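Local coordinates for probable leucine/isoleucine/valine-binding protein (Rhodopirellula baltica, PDB 4KV7), which probably binds a small ligand, perhaps a branched-chain amino acid such as leucine, isoleucine or valine, as a periplasmic binding protein, at residues Val272-Tyr286 and Leu299-Arg311. The protein carries 1 engineered substitution. Sequence-based numbering, arbitrary orientation. Where two conformers were deposited one is given.
Sequences VVPHFDSDLPLVREY and LSFVSLEGYIVGR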
loop_
_atom_site.group_PDB
_atom_site.type_symbol
_atom_site.label_atom_id
_atom_site.label_comp_id
_atom_site.label_asym_id
_atom_site.label_seq_id
_atom_site.Cartn_x
_atom_site.Cartn_y
_atom_site.Cartn_z
ATOM N N VAL A 272 4.990 -4.733 -1.205
ATOM C CA VAL A 272 5.640 -3.754 -2.058
ATOM C C VAL A 272 6.893 -3.178 -1.400
ATOM O O VAL A 272 7.479 -2.213 -1.901
ATOM C CB VAL A 272 4.673 -2.630 -2.471
ATOM C CG1 VAL A 272 3.525 -3.200 -3.297
ATOM C CG2 VAL A 272 4.155 -1.883 -1.242
ATOM N N VAL A 273 7.291 -3.795 -0.296
ATOM C CA VAL A 273 8.495 -3.451 0.456
ATOM C C VAL A 273 9.174 -4.763 0.842
ATOM O O VAL A 273 8.515 -5.805 0.901
ATOM C CB VAL A 273 8.162 -2.653 1.748
ATOM C CG1 VAL A 273 7.556 -1.296 1.397
ATOM C CG2 VAL A 273 7.226 -3.449 2.657
ATOM N N PRO A 274 10.486 -4.734 1.106
ATOM C CA PRO A 274 11.166 -5.927 1.619
ATOM C C PRO A 274 10.690 -6.226 3.039
ATOM O O PRO A 274 9.902 -5.481 3.626
ATOM C CB PRO A 274 12.640 -5.524 1.592
ATOM C CG PRO A 274 12.615 -4.046 1.729
ATOM C CD PRO A 274 11.407 -3.595 0.967
ATOM N N HIS A 275 11.136 -7.343 3.595
ATOM C CA HIS A 275 10.652 -7.728 4.905
ATOM C C HIS A 275 11.245 -6.803 5.958
ATOM O O HIS A 275 12.413 -6.430 5.877
ATOM C CB HIS A 275 11.004 -9.175 5.220
ATOM C CG HIS A 275 10.137 -9.757 6.282
ATOM N ND1 HIS A 275 10.218 -9.367 7.602
ATOM C CD2 HIS A 275 9.121 -10.646 6.212
ATOM C CE1 HIS A 275 9.304 -10.015 8.305
ATOM N NE2 HIS A 275 8.628 -10.801 7.485
ATOM N N PHE A 276 10.448 -6.435 6.953
ATOM C CA PHE A 276 10.932 -5.546 8.009
ATOM C C PHE A 276 11.985 -6.179 8.908
ATOM O O PHE A 276 12.626 -5.477 9.694
ATOM C CB PHE A 276 9.775 -4.962 8.828
ATOM C CG PHE A 276 8.804 -5.985 9.346
ATOM C CD1 PHE A 276 9.108 -6.745 10.461
ATOM C CD2 PHE A 276 7.568 -6.162 8.732
ATOM C CE1 PHE A 276 8.198 -7.665 10.954
ATOM C CE2 PHE A 276 6.663 -7.082 9.216
ATOM C CZ PHE A 276 6.972 -7.831 10.330
ATOM N N ASP A 277 12.194 -7.488 8.769
ATOM C CA ASP A 277 13.269 -8.164 9.484
ATOM C C ASP A 277 14.553 -8.264 8.651
ATOM O O ASP A 277 15.556 -8.805 9.126
ATOM C CB ASP A 277 12.835 -9.563 9.941
ATOM C CG ASP A 277 11.804 -9.525 11.066
ATOM O OD1 ASP A 277 11.790 -8.552 11.847
ATOM O OD2 ASP A 277 11.013 -10.487 11.180
ATOM N N SER A 278 14.526 -7.747 7.425
ATOM C CA SER A 278 15.678 -7.792 6.509
ATOM C C SER A 278 16.863 -6.995 7.032
ATOM O O SER A 278 16.689 -6.048 7.804
ATOM C CB SER A 278 15.282 -7.211 5.143
ATOM O OG SER A 278 16.409 -7.095 4.279
ATOM N N ASP A 279 18.063 -7.341 6.582
ATOM C CA ASP A 279 19.221 -6.555 6.978
ATOM C C ASP A 279 19.676 -5.597 5.882
ATOM O O ASP A 279 20.756 -5.027 5.955
ATOM C CB ASP A 279 20.341 -7.462 7.469
ATOM C CG ASP A 279 19.923 -8.273 8.677
ATOM O OD1 ASP A 279 19.154 -7.740 9.514
ATOM O OD2 ASP A 279 20.350 -9.439 8.785
ATOM N N LEU A 280 18.812 -5.387 4.889
ATOM C CA LEU A 280 19.054 -4.343 3.893
ATOM C C LEU A 280 19.253 -3.026 4.638
ATOM O O LEU A 280 18.544 -2.760 5.616
ATOM C CB LEU A 280 17.862 -4.213 2.947
ATOM C CG LEU A 280 17.719 -5.290 1.877
ATOM C CD1 LEU A 280 16.332 -5.210 1.254
ATOM C CD2 LEU A 280 18.795 -5.130 0.815
ATOM N N PRO A 281 20.188 -2.181 4.176
ATOM C CA PRO A 281 20.492 -0.952 4.928
ATOM C C PRO A 281 19.271 -0.082 5.234
ATOM O O PRO A 281 19.151 0.424 6.350
ATOM C CB PRO A 281 21.484 -0.218 4.016
ATOM C CG PRO A 281 22.168 -1.320 3.272
ATOM C CD PRO A 281 21.103 -2.367 3.033
ATOM N N LEU A 282 18.366 0.087 4.280
ATOM C CA LEU A 282 17.171 0.894 4.528
ATOM C C LEU A 282 16.328 0.301 5.639
ATOM O O LEU A 282 15.780 1.028 6.474
ATOM C CB LEU A 282 16.309 1.028 3.272
ATOM C CG LEU A 282 15.016 1.848 3.435
ATOM C CD1 LEU A 282 14.674 2.516 2.140
ATOM C CD2 LEU A 282 13.808 1.012 3.906
ATOM N N VAL A 283 16.192 -1.020 5.632
ATOM C CA VAL A 283 15.351 -1.674 6.627
ATOM C C VAL A 283 15.952 -1.562 8.021
ATOM O O VAL A 283 15.220 -1.354 8.987
ATOM C CB VAL A 283 15.035 -3.131 6.254
ATOM C CG1 VAL A 283 14.165 -3.766 7.318
ATOM C CG2 VAL A 283 14.335 -3.191 4.902
ATOM N N ARG A 284 17.270 -1.667 8.138
ATOM C CA ARG A 284 17.912 -1.467 9.435
ATOM C C ARG A 284 17.674 -0.040 9.931
ATOM O O ARG A 284 17.430 0.189 11.116
ATOM C CB ARG A 284 19.410 -1.765 9.358
ATOM C CG ARG A 284 19.719 -3.166 8.876
ATOM C CD ARG A 284 21.189 -3.501 9.029
ATOM N NE ARG A 284 22.066 -2.569 8.320
ATOM C CZ ARG A 284 23.272 -2.884 7.841
ATOM N NH1 ARG A 284 23.752 -4.110 7.974
ATOM N NH2 ARG A 284 24.011 -1.968 7.227
ATOM N N GLU A 285 17.713 0.917 9.008
ATOM C CA GLU A 285 17.448 2.317 9.322
ATOM C C GLU A 285 15.993 2.536 9.750
ATOM O O GLU A 285 15.710 3.295 10.675
ATOM C CB GLU A 285 17.839 3.205 8.130
ATOM C CG GLU A 285 19.360 3.346 7.968
ATOM C CD GLU A 285 19.809 3.760 6.571
ATOM O OE1 GLU A 285 18.977 3.878 5.655
ATOM O OE2 GLU A 285 21.025 3.961 6.389
ATOM N N TYR A 286 15.070 1.866 9.079
ATOM C CA TYR A 286 13.673 1.847 9.491
ATOM C C TYR A 286 13.541 1.356 10.925
ATOM O O TYR A 286 12.860 1.976 11.731
ATOM C CB TYR A 286 12.872 0.950 8.543
ATOM C CG TYR A 286 11.551 0.456 9.102
ATOM C CD1 TYR A 286 10.455 1.305 9.228
ATOM C CD2 TYR A 286 11.398 -0.874 9.481
ATOM C CE1 TYR A 286 9.249 0.838 9.726
ATOM C CE2 TYR A 286 10.204 -1.348 9.980
ATOM C CZ TYR A 286 9.127 -0.497 10.099
ATOM O OH TYR A 286 7.949 -1.004 10.599
ATOM N N LEU A 299 6.625 -3.548 14.454
ATOM C CA LEU A 299 7.021 -3.324 13.069
ATOM C C LEU A 299 5.951 -3.883 12.135
ATOM O O LEU A 299 5.217 -4.799 12.509
ATOM C CB LEU A 299 8.358 -3.996 12.783
ATOM C CG LEU A 299 9.507 -3.584 13.703
ATOM C CD1 LEU A 299 10.787 -4.280 13.284
ATOM C CD2 LEU A 299 9.677 -2.068 13.715
ATOM N N SER A 300 5.847 -3.331 10.930
ATOM C CA SER A 300 4.909 -3.859 9.944
ATOM C C SER A 300 5.328 -3.478 8.537
ATOM O O SER A 300 6.092 -2.530 8.337
ATOM C CB SER A 300 3.491 -3.349 10.208
ATOM O OG SER A 300 3.363 -1.964 9.937
ATOM N N PHE A 301 4.819 -4.209 7.553
ATOM C CA PHE A 301 5.070 -3.829 6.171
ATOM C C PHE A 301 4.479 -2.455 5.875
ATOM O O PHE A 301 4.982 -1.741 5.018
ATOM C CB PHE A 301 4.503 -4.849 5.178
ATOM C CG PHE A 301 4.993 -6.257 5.399
ATOM C CD1 PHE A 301 6.308 -6.611 5.114
ATOM C CD2 PHE A 301 4.137 -7.225 5.891
ATOM C CE1 PHE A 301 6.756 -7.909 5.333
ATOM C CE2 PHE A 301 4.586 -8.524 6.115
ATOM C CZ PHE A 301 5.890 -8.863 5.823
ATOM N N VAL A 302 3.397 -2.107 6.568
ATOM C CA VAL A 302 2.710 -0.852 6.319
ATOM C C VAL A 302 3.561 0.330 6.784
ATOM O O VAL A 302 3.787 1.282 6.032
ATOM C CB VAL A 302 1.323 -0.835 6.997
ATOM C CG1 VAL A 302 0.635 0.496 6.753
ATOM C CG2 VAL A 302 0.447 -1.981 6.483
ATOM N N SER A 303 4.049 0.284 8.017
ATOM C CA SER A 303 4.878 1.393 8.461
ATOM C C SER A 303 6.220 1.438 7.745
ATOM O O SER A 303 6.777 2.517 7.579
ATOM C CB SER A 303 5.057 1.427 9.977
ATOM O OG SER A 303 5.628 0.236 10.472
ATOM N N LEU A 304 6.750 0.293 7.312
ATOM C CA LEU A 304 7.958 0.311 6.501
ATOM C C LEU A 304 7.705 1.073 5.206
ATOM O O LEU A 304 8.532 1.884 4.792
ATOM C CB LEU A 304 8.444 -1.111 6.224
ATOM C CG LEU A 304 9.602 -1.261 5.238
ATOM C CD1 LEU A 304 10.809 -0.422 5.673
ATOM C CD2 LEU A 304 9.996 -2.717 5.146
ATOM N N GLU A 305 6.555 0.850 4.567
ATOM C CA GLU A 305 6.220 1.632 3.381
ATOM C C GLU A 305 6.123 3.133 3.698
ATOM O O GLU A 305 6.626 3.960 2.939
ATOM C CB GLU A 305 4.933 1.122 2.724
ATOM C CG GLU A 305 4.593 1.822 1.420
ATOM C CD GLU A 305 3.426 1.196 0.680
ATOM O OE1 GLU A 305 2.948 0.110 1.089
ATOM O OE2 GLU A 305 2.967 1.799 -0.317
ATOM N N GLY A 306 5.482 3.487 4.809
ATOM C CA GLY A 306 5.374 4.888 5.181
ATOM C C GLY A 306 6.739 5.518 5.412
ATOM O O GLY A 306 7.009 6.653 4.996
ATOM N N TYR A 307 7.621 4.772 6.064
ATOM C CA TYR A 307 8.983 5.221 6.300
ATOM C C TYR A 307 9.730 5.465 4.988
ATOM O O TYR A 307 10.427 6.467 4.837
ATOM C CB TYR A 307 9.722 4.218 7.195
ATOM C CG TYR A 307 11.171 4.562 7.404
ATOM C CD1 TYR A 307 11.549 5.517 8.338
ATOM C CD2 TYR A 307 12.167 3.940 6.657
ATOM C CE1 TYR A 307 12.880 5.843 8.520
ATOM C CE2 TYR A 307 13.496 4.254 6.841
ATOM C CZ TYR A 307 13.846 5.208 7.761
ATOM O OH TYR A 307 15.184 5.494 7.908
ATOM N N ILE A 308 9.595 4.546 4.038
ATOM C CA ILE A 308 10.206 4.694 2.716
ATOM C C ILE A 308 9.697 5.946 2.007
ATOM O O ILE A 308 10.488 6.722 1.461
ATOM C CB ILE A 308 9.955 3.449 1.857
ATOM C CG1 ILE A 308 10.805 2.301 2.389
ATOM C CG2 ILE A 308 10.253 3.726 0.378
ATOM C CD1 ILE A 308 10.418 0.926 1.885
ATOM N N VAL A 309 8.389 6.156 2.040
ATOM C CA VAL A 309 7.804 7.360 1.474
ATOM C C VAL A 309 8.400 8.618 2.125
ATOM O O VAL A 309 8.798 9.558 1.425
ATOM C CB VAL A 309 6.271 7.305 1.587
ATOM C CG1 VAL A 309 5.650 8.639 1.228
ATOM C CG2 VAL A 309 5.727 6.217 0.680
ATOM N N GLY A 310 8.469 8.639 3.454
ATOM C CA GLY A 310 9.064 9.758 4.161
ATOM C C GLY A 310 10.519 9.974 3.771
ATOM O O GLY A 310 10.951 11.116 3.559
ATOM N N ARG A 311 11.285 8.889 3.674
ATOM C CA ARG A 311 12.691 8.976 3.286
ATOM C C ARG A 311 12.863 9.570 1.893
ATOM O O ARG A 311 13.728 10.412 1.674
ATOM C CB ARG A 311 13.365 7.598 3.346
ATOM C CG ARG A 311 13.752 7.111 4.740
ATOM C CD ARG A 311 14.965 7.852 5.284
ATOM N NE ARG A 311 16.129 7.638 4.431
ATOM C CZ ARG A 311 16.950 6.594 4.529
ATOM N NH1 ARG A 311 16.756 5.670 5.463
ATOM N NH2 ARG A 311 17.984 6.483 3.702
HETATM O O HOH W 1 19.509 3.884 3.088
#
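Tyr286 lies with one ring face against the backbone of Leu304, whose CA stands 3.9 Å from the ring centroid in a CH-pi contact, while Leu304 CD1 reaches Tyr286 CG. The CG of Tyr286 is turned anti to the backbone N (chi1 160°), which carries the hydroxyl to the start of helix 301-319. There Tyr286 OH accepts a nearly straight bond from Ser300 N (3.2 Å) and donates to Ser303 OG (2.6 Å) at the ring edge. Ser300 is the N-cap, its OG taking the Ser303 N-H, so the phenol adds to a capped helix start. A phenylalanine here would keep the ring but would probably leave Ser300 N and Ser303 OG without their shared partner. Close by, the Tyr307 ring takes Tyr286 CA over one face and Arg311 CG over the other. In this periplasmic-binding-protein fold, the chain leaves strand 268-271 through a loop, enters helix 281-293 and then forms helix 301-319, the axes of the short helical segments 104° apart. The buried start of the loop continues the packing: Val273 sets its two methyls against one side of the helix, CG1 on Ile308 CD1 (3.7 Å) and CG2 on Leu304 CD2. Beyond it, Phe301 points its edge at the face of His275, with planes 81° apart, and receives the edge of Phe276 on its own face. The far end is looser and wetter. Arg311, bent at chi2 and chi3, forms a salt bridge, NH1 donating to Glu285 OE1 (2.9 Å) from above the carboxylate plane, and a water links that oxygen to Arg311 NH2. Arg311 NH1 also donates to Tyr307 OH, which has a further partner in Glu47.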